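Local coordinates for hypothetical protein yxiM (Bacillus subtilis, PDB 2O14), which is an uncharacterized GDSL-family protein that probably acts as an esterase, pairing a galactose-binding-like beta domain with an SGNH-type hydrolase domain, at residues Thr161-Tyr166 / Pro230-Met235; Lys226-Gly231 / Lys266-Asp271; Glu287-Ser292 / Tyr322-Gly327; Gln278-Asp283 / Asn294-Ala299. One frame throughout, in Å; residues are numbered along the deposited sequence.

Contact 1 (Thr161-Tyr166 / Pro230-Met235)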
# COMPACT_ATOMS: atom_id res chain seq x y z
N THR A 161 8.29 -6.40 14.06
CA THR A 161 7.08 -6.52 13.26
C THR A 161 6.50 -7.92 13.27
O THR A 161 7.22 -8.90 13.50
CB THR A 161 7.37 -6.18 11.79
OG1 THR A 161 8.30 -7.13 11.27
CG2 THR A 161 7.95 -4.78 11.66
N ASN A 162 5.19 -8.02 13.03
CA ASN A 162 4.52 -9.31 12.96
C ASN A 162 4.74 -9.84 11.55
O ASN A 162 5.16 -9.10 10.66
CB ASN A 162 3.02 -9.17 13.23
CG ASN A 162 2.70 -8.95 14.69
OD1 ASN A 162 3.18 -9.68 15.56
ND2 ASN A 162 1.89 -7.94 14.98
N ARG A 163 4.45 -11.12 11.33
CA ARG A 163 4.61 -11.71 10.01
C ARG A 163 3.75 -10.90 9.05
O ARG A 163 2.58 -10.62 9.33
CB ARG A 163 4.15 -13.16 10.04
CG ARG A 163 4.70 -13.99 8.91
CD ARG A 163 4.38 -15.45 9.12
NE ARG A 163 4.93 -16.29 8.07
CZ ARG A 163 4.77 -17.60 8.02
NH1 ARG A 163 4.07 -18.22 8.97
NH2 ARG A 163 5.30 -18.30 7.02
N THR A 164 4.31 -10.52 7.90
CA THR A 164 3.57 -9.69 6.97
C THR A 164 3.76 -10.02 5.50
O THR A 164 4.81 -10.50 5.08
CB THR A 164 3.97 -8.21 7.14
OG1 THR A 164 3.92 -7.85 8.52
CG2 THR A 164 3.02 -7.31 6.34
N ILE A 165 2.72 -9.74 4.72
CA ILE A 165 2.75 -9.92 3.27
C ILE A 165 2.87 -8.50 2.72
O ILE A 165 1.93 -7.71 2.85
CB ILE A 165 1.44 -10.50 2.72
CG1 ILE A 165 1.14 -11.87 3.35
CG2 ILE A 165 1.54 -10.63 1.20
CD1 ILE A 165 2.14 -12.92 2.98
N TYR A 166 4.01 -8.17 2.13
CA TYR A 166 4.20 -6.84 1.55
C TYR A 166 3.83 -6.93 0.08
O TYR A 166 4.42 -7.72 -0.67
CB TYR A 166 5.65 -6.39 1.71
CG TYR A 166 6.05 -6.16 3.15
CD1 TYR A 166 5.82 -4.94 3.77
CD2 TYR A 166 6.62 -7.19 3.90
CE1 TYR A 166 6.15 -4.74 5.11
CE2 TYR A 166 6.95 -7.00 5.24
CZ TYR A 166 6.71 -5.77 5.84
OH TYR A 166 7.03 -5.60 7.16
N PRO A 230 12.92 -12.49 7.43
CA PRO A 230 12.59 -13.90 7.25
C PRO A 230 11.19 -14.20 7.77
O PRO A 230 10.81 -13.75 8.85
CB PRO A 230 13.67 -14.62 8.05
CG PRO A 230 14.85 -13.72 7.87
CD PRO A 230 14.25 -12.34 8.05
N GLY A 231 10.43 -14.95 6.99
CA GLY A 231 9.07 -15.29 7.38
C GLY A 231 8.05 -14.53 6.57
O GLY A 231 6.94 -15.02 6.34
N ASP A 232 8.42 -13.32 6.14
CA ASP A 232 7.52 -12.49 5.36
C ASP A 232 7.52 -12.86 3.87
O ASP A 232 8.36 -13.63 3.40
CB ASP A 232 7.90 -11.00 5.48
CG ASP A 232 7.84 -10.49 6.90
OD1 ASP A 232 6.97 -10.95 7.67
OD2 ASP A 232 8.66 -9.61 7.25
N TYR A 233 6.56 -12.29 3.15
CA TYR A 233 6.44 -12.51 1.71
C TYR A 233 6.33 -11.18 0.99
O TYR A 233 5.64 -10.26 1.45
CB TYR A 233 5.20 -13.36 1.40
CG TYR A 233 5.37 -14.82 1.71
CD1 TYR A 233 6.23 -15.62 0.97
CD2 TYR A 233 4.65 -15.42 2.74
CE1 TYR A 233 6.38 -16.98 1.25
CE2 TYR A 233 4.78 -16.78 3.03
CZ TYR A 233 5.65 -17.55 2.28
OH TYR A 233 5.78 -18.90 2.56
N PHE A 234 7.04 -11.06 -0.13
CA PHE A 234 6.97 -9.86 -0.95
C PHE A 234 6.17 -10.30 -2.17
O PHE A 234 6.70 -11.00 -3.04
CB PHE A 234 8.37 -9.39 -1.37
CG PHE A 234 8.36 -8.26 -2.37
CD1 PHE A 234 7.43 -7.23 -2.27
CD2 PHE A 234 9.32 -8.20 -3.38
CE1 PHE A 234 7.45 -6.15 -3.17
CE2 PHE A 234 9.35 -7.12 -4.28
CZ PHE A 234 8.41 -6.10 -4.18
N MSE A 235 4.90 -9.92 -2.21
CA MSE A 235 4.03 -10.29 -3.32
C MSE A 235 4.07 -9.15 -4.32
O MSE A 235 3.55 -8.06 -4.07
CB MSE A 235 2.62 -10.51 -2.80
CG MSE A 235 1.70 -11.17 -3.79
SE MSE A 235 0.34 -12.17 -2.87
CE MSE A 235 1.11 -13.94 -3.06
O HOH W 1 7.98 -7.58 8.67

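Contact 2 (Lys226-Gly231 / Lys266-Asp271)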
# COMPACT_ATOMS: atom_id res chain seq x y z
N LYS A 226 12.80 -1.76 4.57
CA LYS A 226 12.97 -1.24 5.92
C LYS A 226 12.51 -2.24 6.97
O LYS A 226 13.09 -2.32 8.06
CB LYS A 226 12.17 0.05 6.07
CG LYS A 226 12.23 0.69 7.46
CD LYS A 226 13.47 1.56 7.63
CE LYS A 226 13.45 2.27 8.97
NZ LYS A 226 14.63 3.16 9.13
N TYR A 227 11.48 -3.02 6.66
CA TYR A 227 10.93 -3.96 7.63
C TYR A 227 10.86 -5.43 7.24
O TYR A 227 10.84 -6.30 8.12
CB TYR A 227 9.53 -3.51 8.04
CG TYR A 227 9.45 -2.08 8.51
CD1 TYR A 227 10.00 -1.70 9.74
CD2 TYR A 227 8.81 -1.11 7.75
CE1 TYR A 227 9.92 -0.39 10.19
CE2 TYR A 227 8.72 0.22 8.20
CZ TYR A 227 9.27 0.57 9.42
OH TYR A 227 9.18 1.87 9.87
N ILE A 228 10.82 -5.74 5.95
CA ILE A 228 10.71 -7.13 5.53
C ILE A 228 11.85 -7.99 6.09
O ILE A 228 13.01 -7.58 6.10
CB ILE A 228 10.66 -7.24 3.99
CG1 ILE A 228 10.00 -8.56 3.59
CG2 ILE A 228 12.05 -7.12 3.40
CD1 ILE A 228 9.61 -8.64 2.11
N LYS A 229 11.51 -9.18 6.57
CA LYS A 229 12.49 -10.09 7.16
C LYS A 229 12.10 -11.55 6.94
O LYS A 229 11.06 -11.84 6.34
CB LYS A 229 12.60 -9.82 8.66
CG LYS A 229 11.28 -9.89 9.41
CD LYS A 229 11.47 -9.62 10.90
CE LYS A 229 10.13 -9.49 11.62
NZ LYS A 229 9.29 -10.71 11.47
N PRO A 230 12.92 -12.49 7.43
CA PRO A 230 12.59 -13.90 7.25
C PRO A 230 11.19 -14.20 7.77
O PRO A 230 10.81 -13.75 8.85
CB PRO A 230 13.67 -14.62 8.05
CG PRO A 230 14.85 -13.72 7.87
CD PRO A 230 14.25 -12.34 8.05
N GLY A 231 10.43 -14.95 6.99
CA GLY A 231 9.07 -15.29 7.38
C GLY A 231 8.05 -14.53 6.57
O GLY A 231 6.94 -15.02 6.34
N LYS A 266 15.42 -10.84 -1.09
CA LYS A 266 15.93 -12.13 -0.65
C LYS A 266 17.12 -11.94 0.28
O LYS A 266 17.38 -12.77 1.15
CB LYS A 266 16.33 -13.00 -1.85
CG LYS A 266 15.18 -13.76 -2.48
CD LYS A 266 15.63 -14.51 -3.73
CE LYS A 266 14.59 -15.50 -4.20
NZ LYS A 266 14.41 -16.62 -3.23
N ALA A 267 17.84 -10.84 0.09
CA ALA A 267 19.00 -10.54 0.94
C ALA A 267 18.55 -10.29 2.38
O ALA A 267 19.36 -10.35 3.30
CB ALA A 267 19.74 -9.33 0.39
N LYS A 268 17.27 -9.99 2.57
CA LYS A 268 16.72 -9.73 3.89
C LYS A 268 16.23 -11.03 4.53
O LYS A 268 15.81 -11.03 5.69
CB LYS A 268 15.55 -8.74 3.81
CG LYS A 268 15.92 -7.36 3.30
CD LYS A 268 16.76 -6.59 4.30
CE LYS A 268 16.98 -5.16 3.82
NZ LYS A 268 17.73 -4.34 4.82
N GLY A 269 16.28 -12.12 3.77
CA GLY A 269 15.84 -13.40 4.29
C GLY A 269 14.37 -13.69 4.05
O GLY A 269 13.87 -14.76 4.41
N ALA A 270 13.66 -12.74 3.44
CA ALA A 270 12.24 -12.91 3.15
C ALA A 270 12.07 -13.63 1.81
O ALA A 270 13.03 -13.79 1.06
CB ALA A 270 11.56 -11.55 3.10
N ASP A 271 10.85 -14.07 1.53
CA ASP A 271 10.57 -14.77 0.27
C ASP A 271 9.82 -13.89 -0.72
O ASP A 271 9.15 -12.93 -0.34
CB ASP A 271 9.77 -16.05 0.53
CG ASP A 271 10.60 -17.12 1.22
OD1 ASP A 271 11.73 -17.38 0.75
OD2 ASP A 271 10.12 -17.69 2.22
O HOH W 2 12.02 -16.68 5.14

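Contact 3 (Glu287-Ser292 / Tyr322-Gly327)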
# COMPACT_ATOMS: atom_id res chain seq x y z
N GLU A 287 -14.01 -18.09 -30.23
CA GLU A 287 -14.48 -19.29 -29.55
C GLU A 287 -14.82 -19.05 -28.08
O GLU A 287 -15.07 -20.00 -27.34
CB GLU A 287 -13.42 -20.40 -29.67
CG GLU A 287 -13.43 -21.16 -31.00
CD GLU A 287 -13.43 -20.24 -32.21
OE1 GLU A 287 -14.49 -19.66 -32.53
OE2 GLU A 287 -12.37 -20.11 -32.85
N GLY A 288 -14.82 -17.79 -27.67
CA GLY A 288 -15.15 -17.46 -26.29
C GLY A 288 -14.11 -17.86 -25.26
O GLY A 288 -14.43 -18.07 -24.09
N ILE A 289 -12.85 -17.98 -25.69
CA ILE A 289 -11.78 -18.35 -24.77
C ILE A 289 -10.97 -17.10 -24.43
O ILE A 289 -10.51 -16.39 -25.33
CB ILE A 289 -10.82 -19.39 -25.39
CG1 ILE A 289 -11.61 -20.61 -25.90
CG2 ILE A 289 -9.76 -19.79 -24.36
CD1 ILE A 289 -12.43 -21.34 -24.84
N HIS A 290 -10.80 -16.84 -23.14
CA HIS A 290 -10.04 -15.67 -22.69
C HIS A 290 -8.54 -15.97 -22.64
O HIS A 290 -8.11 -16.88 -21.92
CB HIS A 290 -10.54 -15.22 -21.32
CG HIS A 290 -9.96 -13.91 -20.87
ND1 HIS A 290 -8.63 -13.76 -20.55
CD2 HIS A 290 -10.53 -12.70 -20.70
CE1 HIS A 290 -8.40 -12.50 -20.21
NE2 HIS A 290 -9.54 -11.84 -20.30
N SER A 291 -7.76 -15.21 -23.40
CA SER A 291 -6.31 -15.40 -23.44
C SER A 291 -5.55 -14.08 -23.42
O SER A 291 -5.92 -13.14 -24.12
CB SER A 291 -5.93 -16.17 -24.71
OG SER A 291 -4.52 -16.21 -24.87
N SER A 292 -4.49 -14.01 -22.62
CA SER A 292 -3.68 -12.80 -22.49
C SER A 292 -2.23 -13.21 -22.22
O SER A 292 -1.45 -12.42 -21.69
CB SER A 292 -4.19 -11.95 -21.32
OG SER A 292 -5.59 -11.79 -21.37
N TYR A 322 -10.73 -18.57 -15.38
CA TYR A 322 -11.95 -18.19 -14.68
C TYR A 322 -12.87 -17.34 -15.55
O TYR A 322 -14.09 -17.52 -15.53
CB TYR A 322 -11.61 -17.43 -13.40
CG TYR A 322 -12.83 -17.01 -12.61
CD1 TYR A 322 -13.19 -15.66 -12.51
CD2 TYR A 322 -13.64 -17.95 -11.98
CE1 TYR A 322 -14.31 -15.27 -11.79
CE2 TYR A 322 -14.77 -17.57 -11.26
CZ TYR A 322 -15.10 -16.22 -11.17
OH TYR A 322 -16.22 -15.84 -10.46
N PHE A 323 -12.30 -16.43 -16.33
CA PHE A 323 -13.11 -15.59 -17.20
C PHE A 323 -13.73 -16.46 -18.29
O PHE A 323 -14.89 -16.28 -18.65
CB PHE A 323 -12.27 -14.49 -17.86
CG PHE A 323 -11.58 -13.57 -16.87
CD1 PHE A 323 -12.23 -13.17 -15.70
CD2 PHE A 323 -10.31 -13.07 -17.14
CE1 PHE A 323 -11.61 -12.30 -14.80
CE2 PHE A 323 -9.68 -12.19 -16.24
CZ PHE A 323 -10.33 -11.81 -15.07
N THR A 324 -12.95 -17.40 -18.81
CA THR A 324 -13.44 -18.31 -19.84
C THR A 324 -14.60 -19.14 -19.31
O THR A 324 -15.53 -19.46 -20.05
CB THR A 324 -12.33 -19.28 -20.33
OG1 THR A 324 -11.32 -18.54 -21.03
CG2 THR A 324 -12.91 -20.34 -21.26
N SER A 325 -14.56 -19.48 -18.02
CA SER A 325 -15.60 -20.30 -17.42
C SER A 325 -16.88 -19.55 -17.07
O SER A 325 -17.92 -20.17 -16.83
CB SER A 325 -15.08 -21.01 -16.17
OG SER A 325 -14.97 -20.11 -15.08
N ILE A 326 -16.82 -18.22 -17.03
CA ILE A 326 -18.01 -17.45 -16.70
C ILE A 326 -18.57 -16.67 -17.89
O ILE A 326 -19.69 -16.15 -17.82
CB ILE A 326 -17.75 -16.47 -15.52
CG1 ILE A 326 -16.71 -15.42 -15.92
CG2 ILE A 326 -17.30 -17.25 -14.29
CD1 ILE A 326 -16.45 -14.40 -14.83
N GLY A 327 -17.80 -16.59 -18.97
CA GLY A 327 -18.26 -15.89 -20.16
C GLY A 327 -17.88 -14.42 -20.24
O GLY A 327 -17.64 -13.78 -19.21
O HOH W 3 -16.75 -18.30 -22.12
O HOH W 4 -8.65 -19.53 -20.64

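Contact 4 (Gln278-Asp283 / Asn294-Ala299)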
# COMPACT_ATOMS: atom_id res chain seq x y z
N GLN A 278 -3.11 -10.16 -14.76
CA GLN A 278 -4.20 -10.60 -15.62
C GLN A 278 -4.34 -9.65 -16.80
O GLN A 278 -3.80 -8.54 -16.77
CB GLN A 278 -5.51 -10.67 -14.83
CG GLN A 278 -5.50 -9.95 -13.51
CD GLN A 278 -5.31 -8.46 -13.65
OE1 GLN A 278 -6.01 -7.81 -14.44
NE2 GLN A 278 -4.38 -7.90 -12.90
N GLY A 279 -5.06 -10.09 -17.83
CA GLY A 279 -5.23 -9.26 -19.01
C GLY A 279 -6.44 -8.35 -18.99
O GLY A 279 -6.95 -8.01 -17.92
N ARG A 280 -6.90 -7.96 -20.17
CA ARG A 280 -8.06 -7.09 -20.29
C ARG A 280 -9.36 -7.90 -20.31
O ARG A 280 -9.36 -9.07 -20.71
CB ARG A 280 -7.96 -6.24 -21.57
CG ARG A 280 -6.87 -5.18 -21.53
CD ARG A 280 -6.78 -4.46 -22.87
NE ARG A 280 -5.75 -3.42 -22.89
CZ ARG A 280 -5.85 -2.26 -22.23
NH1 ARG A 280 -6.92 -2.00 -21.50
NH2 ARG A 280 -4.87 -1.37 -22.31
N ALA A 281 -10.45 -7.28 -19.88
CA ALA A 281 -11.75 -7.93 -19.84
C ALA A 281 -12.24 -8.41 -21.20
O ALA A 281 -13.10 -9.28 -21.29
CB ALA A 281 -12.78 -6.99 -19.23
N THR A 282 -11.69 -7.84 -22.27
CA THR A 282 -12.10 -8.19 -23.62
C THR A 282 -11.14 -9.09 -24.40
O THR A 282 -11.26 -9.21 -25.62
CB THR A 282 -12.35 -6.90 -24.44
OG1 THR A 282 -11.20 -6.05 -24.34
CG2 THR A 282 -13.56 -6.16 -23.91
N ASP A 283 -10.19 -9.71 -23.71
CA ASP A 283 -9.24 -10.60 -24.38
C ASP A 283 -9.86 -11.98 -24.65
O ASP A 283 -9.27 -13.02 -24.32
CB ASP A 283 -7.97 -10.75 -23.54
CG ASP A 283 -7.17 -9.46 -23.44
OD1 ASP A 283 -7.45 -8.51 -24.20
OD2 ASP A 283 -6.26 -9.40 -22.59
N ASN A 294 0.50 -13.19 -23.69
CA ASN A 294 1.65 -12.40 -24.12
C ASN A 294 1.64 -10.95 -23.63
O ASN A 294 2.45 -10.14 -24.07
CB ASN A 294 1.75 -12.41 -25.64
CG ASN A 294 1.84 -13.81 -26.21
OD1 ASN A 294 2.78 -14.55 -25.92
ND2 ASN A 294 0.85 -14.18 -27.02
N ARG A 295 0.71 -10.63 -22.74
CA ARG A 295 0.61 -9.27 -22.22
C ARG A 295 1.50 -8.97 -21.02
O ARG A 295 1.94 -9.88 -20.31
CB ARG A 295 -0.83 -8.94 -21.83
CG ARG A 295 -1.80 -8.69 -22.97
CD ARG A 295 -3.10 -8.17 -22.39
NE ARG A 295 -4.11 -7.87 -23.40
CZ ARG A 295 -4.08 -6.84 -24.23
NH1 ARG A 295 -3.07 -5.97 -24.19
NH2 ARG A 295 -5.07 -6.66 -25.09
N TRP A 296 1.74 -7.69 -20.80
CA TRP A 296 2.50 -7.20 -19.66
C TRP A 296 3.84 -7.88 -19.36
O TRP A 296 4.13 -8.17 -18.20
CB TRP A 296 1.60 -7.31 -18.42
CG TRP A 296 0.13 -7.10 -18.69
CD1 TRP A 296 -0.91 -7.82 -18.17
CD2 TRP A 296 -0.48 -6.05 -19.48
NE1 TRP A 296 -2.12 -7.30 -18.58
CE2 TRP A 296 -1.88 -6.21 -19.38
CE3 TRP A 296 0.03 -5.00 -20.25
CZ2 TRP A 296 -2.78 -5.35 -20.02
CZ3 TRP A 296 -0.87 -4.14 -20.89
CH2 TRP A 296 -2.26 -4.33 -20.77
N TYR A 297 4.65 -8.12 -20.39
CA TYR A 297 5.96 -8.76 -20.21
C TYR A 297 5.91 -10.09 -19.44
O TYR A 297 6.88 -10.45 -18.76
CB TYR A 297 6.95 -7.84 -19.48
CG TYR A 297 7.34 -6.58 -20.23
CD1 TYR A 297 7.37 -6.54 -21.63
CD2 TYR A 297 7.72 -5.43 -19.54
CE1 TYR A 297 7.77 -5.39 -22.30
CE2 TYR A 297 8.13 -4.28 -20.20
CZ TYR A 297 8.15 -4.26 -21.59
OH TYR A 297 8.55 -3.12 -22.24
N ARG A 298 4.80 -10.80 -19.54
CA ARG A 298 4.64 -12.08 -18.85
C ARG A 298 5.83 -13.02 -19.04
O ARG A 298 6.25 -13.70 -18.10
CB ARG A 298 3.36 -12.79 -19.32
CG ARG A 298 3.19 -14.21 -18.77
CD ARG A 298 1.75 -14.68 -18.87
NE ARG A 298 1.60 -16.07 -18.43
CZ ARG A 298 1.93 -17.12 -19.17
NH1 ARG A 298 2.41 -16.96 -20.39
NH2 ARG A 298 1.77 -18.34 -18.68
N ALA A 299 6.37 -13.05 -20.25
CA ALA A 299 7.50 -13.92 -20.56
C ALA A 299 8.68 -13.72 -19.59
O ALA A 299 9.27 -14.69 -19.12
CB ALA A 299 7.95 -13.68 -22.00
O HOH W 5 -4.54 -3.72 -26.10

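Contact 1 (Thr161-Tyr166 / Pro230-Met235)
Ile165 pairs with Tyr233 and Tyr166 with Phe234 where two parallel strands run side by side, their short axes 4.7 Å apart. The ladder is regular: Tyr233 N donates to Thr164 O, Tyr166 N to Tyr233 O and Met235 N to Tyr166 O, the last two at 2.7 Å. Packing is closest on the sheet face that carries Ile165 and Tyr233. There Ile165 CD1 comes to the ring edge of Tyr233 and lies 3.5 Å from Tyr233 CB, while Ile165 CG2 meets the CB of Met235, a selenomethionine; Tyr233 OH bonds Ala365 O. On the other face Thr164 CG2 sits over the centre of the Tyr166 ring.

At the start of the ladder a side chain takes over from the backbone: Asp232 OD1 accepts from Thr164 N at 2.7 Å, approached from above the carboxylate plane, and OD2 faces the Tyr166 ring edge. A water bridges OD2, Tyr166 OH and Thr161 OG1; it donates to the carboxylate and accepts from both hydroxyls. The looser, partly exposed end belongs to Arg163. With CG anti to the backbone N (chi1 -160°) and an extended chain, its NE reaches Gly231 O at 2.9 Å, the oxygen lying near the guanidinium plane. The charged atoms of Arg163 and Asp232 do not meet.

The pair joins the second and third strands of the five-stranded parallel sheet of the hydrolase domain, 233-237 being the middle one. Thr164 touches Gln201 and Arg203 of strand 201-204, and Tyr233 and Met235 touch Ile273 of strand 271-275.

Contact 2 (Lys226-Gly231 / Lys266-Asp271)
Ile228 lays its CG1 and CD1 branch against the methyl of Ala270, with CG1 only 3.4 Å from Ala270 CB, tighter than usual for two carbons. CG1 stands anti to the backbone N (chi1 -157°), which leaves CG2 in the crowded position between N and the carbonyl carbon. That second branch touches Lys268 CB and CG, both at 3.9 Å, and the two side chains cross obliquely. Lys268 CB also lies near Ile228 O, so the aliphatic base of the lysine covers the isoleucine, while the chain bends at chi2 and its end leads away from the 226-231 segment.

The rest is backbone and proline ring. Pro230 fits against the end of the helix that precedes Gly269: its CD is 3.1 Å from Lys268 O, and its CA makes a CH...O contact with Gly269 O at 3.2 Å. Ala270 CB in turn rests 3.3 Å from Lys229 O. Gly269 closes helix 251-266 in a Schellman motif with positive phi, and its CA lies 3.7 Å from Pro230 CG. One water ties the loops together, accepting from Gly231 N and donating to Gly269 O. Val265 of the same helix touches both Ile228 and Ala270 and adds to their apolar patch.

Direct contact between these two loops, which lead into the adjacent strands 233-237 and 271-275, thus comes from carbon packing and CH...O approaches, and the water carries the polar link between Gly231 N and Gly269 O.

Contact 3 (Glu287-Ser292 / Tyr322-Gly327)
The loop 287-292 passes the last turns of helix 315-326 with His290 opposite Thr324, their CA atoms 5.2 Å apart. His290 N donates to Thr324 OG1 at 2.8 Å, in a nearly straight bond of 160°. Thr324 OG1 is held further: it bonds Ser320 O one turn back, and a water donates to both OG1 and His290 O. A second water spans Gly288 O and Thr324 O. The methyl CG2 of Thr324, anti to the backbone N, meets Ile289 CD1 at 3.7 Å.

Deeper in, His290 and Phe323 lie side by side, pointing the same way. Phe323 turns its edge to the imidazole face, with CD2 3.4 Å above the plane and over its centre; the rings meet edge-to-face at 57°. His290 CG is anti to the backbone N (chi1 -172°), beside the carbonyl carbon. Its two nitrogens are fixed by Ser320 OG at ND1 and Arg280 O at NE2, and Phe284 makes another edge-to-face pair with it.

Phe323 lies about 11 Å, side chain to side chain, from His342, an active-site residue by similarity. The contact packs a loop that follows strand 271-275 of the SGNH-type hydrolase domain onto helix 315-326.

Contact 4 (Gln278-Asp283 / Asn294-Ala299)
Asp283 OD2 is gripped by Arg295 NE at 2.8 Å and by Arg280 N at 2.9 Å, which reach it from opposite faces of the carboxylate; Ser292 OG adds a third bond. Arg295 closes a side-on salt bridge, its NH2 meeting OD1 at 3.1 Å. Both nitrogens approach on the syn side, and the two groups meet tip to tip with planes only 15° apart. Arg280 crosses Arg295 at about a right angle, laying its CD 3.6 Å over a guanidinium face near the rim. Their like charges come to 3.9 Å between Arg280 NE and Arg295 NH1, a repulsion that the Asp283 carboxylate probably offsets.

Trp296 NE1 donates to Gln278 O at 2.8 Å, from above the carbonyl plane and with a bent angle of 136°. The indole carries Arg295 CB on one face, and its CH2 lies near Arg280 NE. Arg280 NH1 continues to Thr340 OG1.

Arg280 to Asp283 forms a type I turn in the long loop between strand 271-275 and helix 298-307. The Arg280 side chain lies about 6 Å from that of Asp339 and 7 Å from that of His342, which places Arg280 near the Asp and His of the Ser-Asp-His triad expected in this family, assigned here by similarity.

Overall arrangement
Contacts 1 and 2 belong to one region, sharing Pro230 and Gly231, with centres 7 Å apart; contact 1 is the buried strand pair within the parallel sheet, contact 2 the partly buried loops just before strands 233-237 and 271-275. Contacts 3 and 4, also only partly buried, form a second pair, 13 Å apart and interleaved along the chain. Both use the loop between strand 271-275 and helix 298-307: contact 3 sets it on helix 315-326, contact 4 on the start of helix 298-307. They touch each other by polar bonds. Backbone bonds dominate contact 1, apolar packing contact 2, a threonine bond and ring pair contact 3, and a salt bridge contact 4, which lies nearest the presumed catalytic residues.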